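Local structure of acRAF (Thiomonas intermedia, 4LOW) at residues A[33-46]-A[73-85]. The protein acts as a RuBisCO assembly factor in the alpha-carboxysome and resembles pterin-4a-carbinolamine dehydratases. Numbering follows the deposited sequence. Where two conformers were deposited one is given.
With FMT (formic acid), chain F; FMT (formic acid), chain D.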
loop_
_atom_site.group_PDB
_atom_site.type_symbol
_atom_site.label_atom_id
_atom_site.label_comp_id
_atom_site.label_asym_id
_atom_site.label_seq_id
_atom_site.Cartn_x
_atom_site.Cartn_y
_atom_site.Cartn_z
ATOM N N PHE A 33 5.616 9.810 -3.271
ATOM C CA PHE A 33 6.488 8.836 -2.598
ATOM C C PHE A 33 6.113 7.396 -3.014
ATOM O O PHE A 33 6.985 6.587 -3.312
ATOM C CB PHE A 33 6.369 9.042 -1.094
ATOM C CG PHE A 33 7.112 8.019 -0.294
ATOM C CD1 PHE A 33 8.502 8.060 -0.192
ATOM C CD2 PHE A 33 6.428 7.089 0.449
ATOM C CE1 PHE A 33 9.193 7.180 0.638
ATOM C CE2 PHE A 33 7.123 6.217 1.297
ATOM C CZ PHE A 33 8.504 6.279 1.386
ATOM N N LEU A 34 4.802 7.079 -3.039
ATOM C CA LEU A 34 4.376 5.745 -3.458
ATOM C C LEU A 34 4.795 5.418 -4.895
ATOM O O LEU A 34 5.250 4.297 -5.187
ATOM C CB LEU A 34 2.872 5.514 -3.274
ATOM C CG LEU A 34 2.409 5.460 -1.826
ATOM C CD1 LEU A 34 0.904 5.671 -1.761
ATOM C CD2 LEU A 34 2.709 4.071 -1.209
ATOM N N ASP A 35 4.629 6.384 -5.813
ATOM C CA ASP A 35 5.065 6.134 -7.186
ATOM C C ASP A 35 6.587 5.952 -7.275
ATOM O O ASP A 35 7.076 5.086 -8.024
ATOM C CB ASP A 35 4.595 7.276 -8.073
ATOM C CG ASP A 35 3.106 7.244 -8.336
ATOM O OD1 ASP A 35 2.576 6.152 -8.641
ATOM O OD2 ASP A 35 2.496 8.331 -8.401
ATOM N N ALA A 36 7.347 6.731 -6.479
ATOM C CA ALA A 36 8.807 6.587 -6.484
ATOM C C ALA A 36 9.238 5.237 -5.859
ATOM O O ALA A 36 10.179 4.572 -6.323
ATOM C CB ALA A 36 9.463 7.741 -5.738
ATOM N N LEU A 37 8.509 4.765 -4.868
ATOM C CA LEU A 37 8.791 3.497 -4.222
ATOM C C LEU A 37 8.568 2.371 -5.216
ATOM O O LEU A 37 9.392 1.416 -5.249
ATOM C CB LEU A 37 7.905 3.407 -2.954
ATOM C CG LEU A 37 7.946 2.135 -2.109
ATOM C CD1 LEU A 37 9.359 1.859 -1.525
ATOM C CD2 LEU A 37 6.974 2.215 -0.956
ATOM N N ALA A 38 7.524 2.432 -6.034
ATOM C CA ALA A 38 7.313 1.402 -7.033
ATOM C C ALA A 38 8.494 1.406 -8.010
ATOM O O ALA A 38 9.028 0.321 -8.320
ATOM C CB ALA A 38 6.025 1.687 -7.768
ATOM N N ALA A 39 8.958 2.589 -8.454
ATOM C CA ALA A 39 10.090 2.657 -9.368
ATOM C C ALA A 39 11.341 2.050 -8.743
ATOM O O ALA A 39 12.078 1.320 -9.424
ATOM C CB ALA A 39 10.339 4.111 -9.799
ATOM N N LEU A 40 11.571 2.307 -7.459
ATOM C CA LEU A 40 12.719 1.751 -6.751
ATOM C C LEU A 40 12.682 0.220 -6.705
ATOM O O LEU A 40 13.716 -0.428 -6.924
ATOM C CB LEU A 40 12.753 2.319 -5.333
ATOM C CG LEU A 40 13.846 1.706 -4.445
ATOM C CD1 LEU A 40 15.248 2.047 -4.973
ATOM C CD2 LEU A 40 13.695 2.189 -3.061
ATOM N N SER A 41 11.541 -0.364 -6.410
ATOM C CA SER A 41 11.381 -1.811 -6.329
ATOM C C SER A 41 11.658 -2.463 -7.638
ATOM O O SER A 41 12.287 -3.538 -7.702
ATOM C CB SER A 41 9.967 -2.156 -5.867
ATOM O OG SER A 41 9.961 -2.223 -4.458
ATOM N N GLU A 42 11.227 -1.823 -8.716
ATOM C CA GLU A 42 11.455 -2.362 -10.056
ATOM C C GLU A 42 12.935 -2.235 -10.429
ATOM O O GLU A 42 13.494 -3.169 -11.019
ATOM C CB GLU A 42 10.577 -1.621 -11.066
ATOM C CG GLU A 42 9.096 -1.889 -10.866
ATOM C CD GLU A 42 8.168 -0.769 -11.290
ATOM O OE1 GLU A 42 8.646 0.188 -11.945
ATOM O OE2 GLU A 42 6.966 -0.837 -10.936
ATOM N N GLU A 43 13.577 -1.107 -10.062
ATOM C CA GLU A 43 14.995 -0.851 -10.331
ATOM C C GLU A 43 15.892 -1.900 -9.696
ATOM O O GLU A 43 16.878 -2.349 -10.297
ATOM C CB GLU A 43 15.389 0.537 -9.773
ATOM C CG GLU A 43 16.761 1.013 -10.241
ATOM C CD GLU A 43 16.824 1.224 -11.739
ATOM O OE1 GLU A 43 15.758 1.499 -12.345
ATOM O OE2 GLU A 43 17.934 1.119 -12.308
ATOM N N THR A 44 15.589 -2.242 -8.459
ATOM C CA THR A 44 16.372 -3.163 -7.630
ATOM C C THR A 44 15.934 -4.615 -7.732
ATOM O O THR A 44 16.715 -5.507 -7.374
ATOM C CB THR A 44 16.288 -2.703 -6.175
ATOM O OG1 THR A 44 14.912 -2.773 -5.770
ATOM C CG2 THR A 44 16.835 -1.299 -5.955
ATOM N N GLY A 45 14.686 -4.843 -8.156
ATOM C CA GLY A 45 14.083 -6.176 -8.166
ATOM C C GLY A 45 13.778 -6.601 -6.732
ATOM O O GLY A 45 13.491 -7.777 -6.473
ATOM N N GLN A 46 13.826 -5.634 -5.774
ATOM C CA GLN A 46 13.584 -5.891 -4.356
ATOM C C GLN A 46 12.241 -5.298 -4.035
ATOM O O GLN A 46 11.969 -4.148 -4.368
ATOM C CB GLN A 46 14.660 -5.262 -3.442
ATOM C CG GLN A 46 16.046 -5.899 -3.535
ATOM C CD GLN A 46 17.053 -5.070 -2.773
ATOM O OE1 GLN A 46 17.663 -4.144 -3.314
ATOM N NE2 GLN A 46 17.169 -5.313 -1.475
ATOM N N ALA A 73 21.837 -5.746 2.107
ATOM C CA ALA A 73 21.004 -5.511 0.929
ATOM C C ALA A 73 19.668 -4.908 1.381
ATOM O O ALA A 73 19.191 -3.953 0.765
ATOM C CB ALA A 73 20.765 -6.804 0.152
ATOM N N GLU A 74 19.094 -5.414 2.504
ATOM C CA GLU A 74 17.828 -4.910 3.056
ATOM C C GLU A 74 18.016 -3.518 3.635
ATOM O O GLU A 74 17.207 -2.630 3.384
ATOM C CB GLU A 74 17.260 -5.842 4.127
ATOM C CG GLU A 74 16.914 -7.216 3.587
ATOM C CD GLU A 74 18.005 -8.262 3.754
ATOM O OE1 GLU A 74 19.183 -7.993 3.427
ATOM O OE2 GLU A 74 17.670 -9.361 4.241
ATOM N N ARG A 75 19.158 -3.300 4.330
ATOM C CA ARG A 75 19.418 -1.971 4.877
ATOM C C ARG A 75 19.686 -0.958 3.771
ATOM O O ARG A 75 19.328 0.212 3.921
ATOM C CB ARG A 75 20.573 -2.007 5.883
ATOM C CG ARG A 75 20.294 -2.918 7.058
ATOM C CD ARG A 75 21.349 -2.792 8.144
ATOM N NE ARG A 75 21.087 -3.754 9.217
ATOM C CZ ARG A 75 20.197 -3.584 10.194
ATOM N NH1 ARG A 75 19.472 -2.473 10.259
ATOM N NH2 ARG A 75 20.027 -4.524 11.112
ATOM N N ALA A 76 20.336 -1.384 2.668
ATOM C CA ALA A 76 20.579 -0.428 1.570
ATOM C C ALA A 76 19.265 -0.044 0.894
ATOM O O ALA A 76 19.080 1.121 0.519
ATOM C CB ALA A 76 21.549 -1.018 0.556
ATOM N N PHE A 77 18.327 -1.005 0.801
ATOM C CA PHE A 77 17.007 -0.695 0.240
ATOM C C PHE A 77 16.283 0.321 1.126
ATOM O O PHE A 77 15.781 1.340 0.653
ATOM C CB PHE A 77 16.180 -1.990 0.089
ATOM C CG PHE A 77 14.863 -1.765 -0.621
ATOM C CD1 PHE A 77 13.726 -1.415 0.089
ATOM C CD2 PHE A 77 14.779 -1.872 -2.004
ATOM C CE1 PHE A 77 12.508 -1.177 -0.573
ATOM C CE2 PHE A 77 13.555 -1.662 -2.665
ATOM C CZ PHE A 77 12.442 -1.288 -1.951
ATOM N N ALA A 78 16.330 0.079 2.443
ATOM C CA ALA A 78 15.746 0.985 3.412
ATOM C C ALA A 78 16.313 2.405 3.278
ATOM O O ALA A 78 15.565 3.383 3.297
ATOM C CB ALA A 78 15.955 0.442 4.815
ATOM N N ALA A 79 17.633 2.539 3.103
ATOM C CA ALA A 79 18.230 3.854 2.962
ATOM C C ALA A 79 17.805 4.532 1.649
ATOM O O ALA A 79 17.646 5.740 1.612
ATOM C CB ALA A 79 19.753 3.734 3.012
ATOM N N ARG A 80 17.636 3.783 0.576
ATOM C CA ARG A 80 17.162 4.434 -0.648
ATOM C C ARG A 80 15.699 4.882 -0.467
ATOM O O ARG A 80 15.345 5.987 -0.924
ATOM C CB ARG A 80 17.358 3.548 -1.867
ATOM C CG ARG A 80 18.830 3.462 -2.289
ATOM C CD ARG A 80 19.083 2.254 -3.142
ATOM N NE ARG A 80 18.703 2.475 -4.529
ATOM C CZ ARG A 80 19.036 1.655 -5.518
ATOM N NH1 ARG A 80 19.776 0.577 -5.276
ATOM N NH2 ARG A 80 18.649 1.911 -6.754
ATOM N N VAL A 81 14.864 4.087 0.282
ATOM C CA VAL A 81 13.488 4.526 0.566
ATOM C C VAL A 81 13.543 5.842 1.353
ATOM O O VAL A 81 12.840 6.805 1.000
ATOM C CB VAL A 81 12.733 3.475 1.350
ATOM C CG1 VAL A 81 11.387 4.014 1.826
ATOM C CG2 VAL A 81 12.527 2.228 0.525
ATOM N N ASP A 82 14.436 5.946 2.374
ATOM C CA ASP A 82 14.577 7.201 3.115
ATOM C C ASP A 82 14.929 8.365 2.177
ATOM O O ASP A 82 14.397 9.469 2.340
ATOM C CB ASP A 82 15.672 7.076 4.168
ATOM C CG ASP A 82 15.303 6.226 5.346
ATOM O OD1 ASP A 82 14.136 5.823 5.442
ATOM O OD2 ASP A 82 16.190 5.948 6.161
ATOM N N ALA A 83 15.812 8.127 1.189
ATOM C CA ALA A 83 16.192 9.194 0.276
ATOM C C ALA A 83 15.018 9.625 -0.597
ATOM O O ALA A 83 14.957 10.807 -0.959
ATOM C CB ALA A 83 17.358 8.760 -0.603
ATOM N N LEU A 84 14.082 8.710 -0.932
ATOM C CA LEU A 84 12.902 9.090 -1.705
ATOM C C LEU A 84 11.993 9.988 -0.875
ATOM O O LEU A 84 11.271 10.817 -1.440
ATOM C CB LEU A 84 12.093 7.865 -2.137
ATOM C CG LEU A 84 12.793 6.839 -3.040
ATOM C CD1 LEU A 84 11.878 5.645 -3.292
ATOM C CD2 LEU A 84 13.265 7.463 -4.350
ATOM N N ALA A 85 11.975 9.802 0.444
ATOM C CA ALA A 85 11.163 10.612 1.354
ATOM C C ALA A 85 11.829 11.965 1.713
ATOM O O ALA A 85 11.215 12.757 2.438
ATOM C CB ALA A 85 10.870 9.828 2.616
HETATM C C FMT F . 18.854 1.046 7.531
HETATM O O1 FMT F . 19.402 1.575 6.540
HETATM O O2 FMT F . 19.689 0.369 8.391
HETATM C C FMT D . 22.032 -9.353 2.639
HETATM O O1 FMT D . 21.221 -9.785 1.823
HETATM O O2 FMT D . 23.070 -8.583 2.145
HETATM O O HOH W 1 19.872 -3.370 -1.872
#
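CD2 of Leu-40 lies over one face of the Phe-77 ring, toward its rim and 4.1 Å from the ring centroid, in a CH-pi contact. This branched side chain is a knob in a hole formed by Phe-77, Arg-80, Val-81 and Leu-84; in return Leu-84 enters a hole among Phe-33, Ala-36, Leu-37 and Leu-40, where Ala-36 is small enough to admit it. The interlock joins the fold's two helices, which run roughly antiparallel, their N-to-C directions 148° apart, on one antiparallel sheet. Toward that sheet the packing is tight: Val-81 CG2 meets Leu-37 CD1 at 3.8 Å, and both residues rest on Ile-60 of strand 57-63. Phe-33, with CG anti to its N (chi1 174°), presents CZ to Val-81 CG1 at 3.7 Å.

The solvent side is looser: Glu-43 and Arg-80 each adopt two conformers. In one, Arg-80 lays its aliphatic part beside Leu-40 and a guanidinium face under Thr-44 CG2. Ser-41 OG, at the Phe-77 edge, donates to a lone pair of Gln-46 O at 2.8 Å. Thr-44 suits the helix end: OG1 bonds to Leu-40 O, accepts from Gln-46 N in an ST turn, and meets the Phe-77 edge in plane. An alanine here would lose both OG1 bonds and the methyl over Arg-80, and would probably leave the turn held chiefly by Ser-41 and the guanidinium with one support fewer. Beyond it, Gln-46 NE2 gives Ala-73 O a weak bond of 3.3 Å, seconded by a water linking Gln-46 OE1 to the same carbonyl. Cohesion is therefore chiefly apolar, with polar groups mainly shaping the turn and fastening one end.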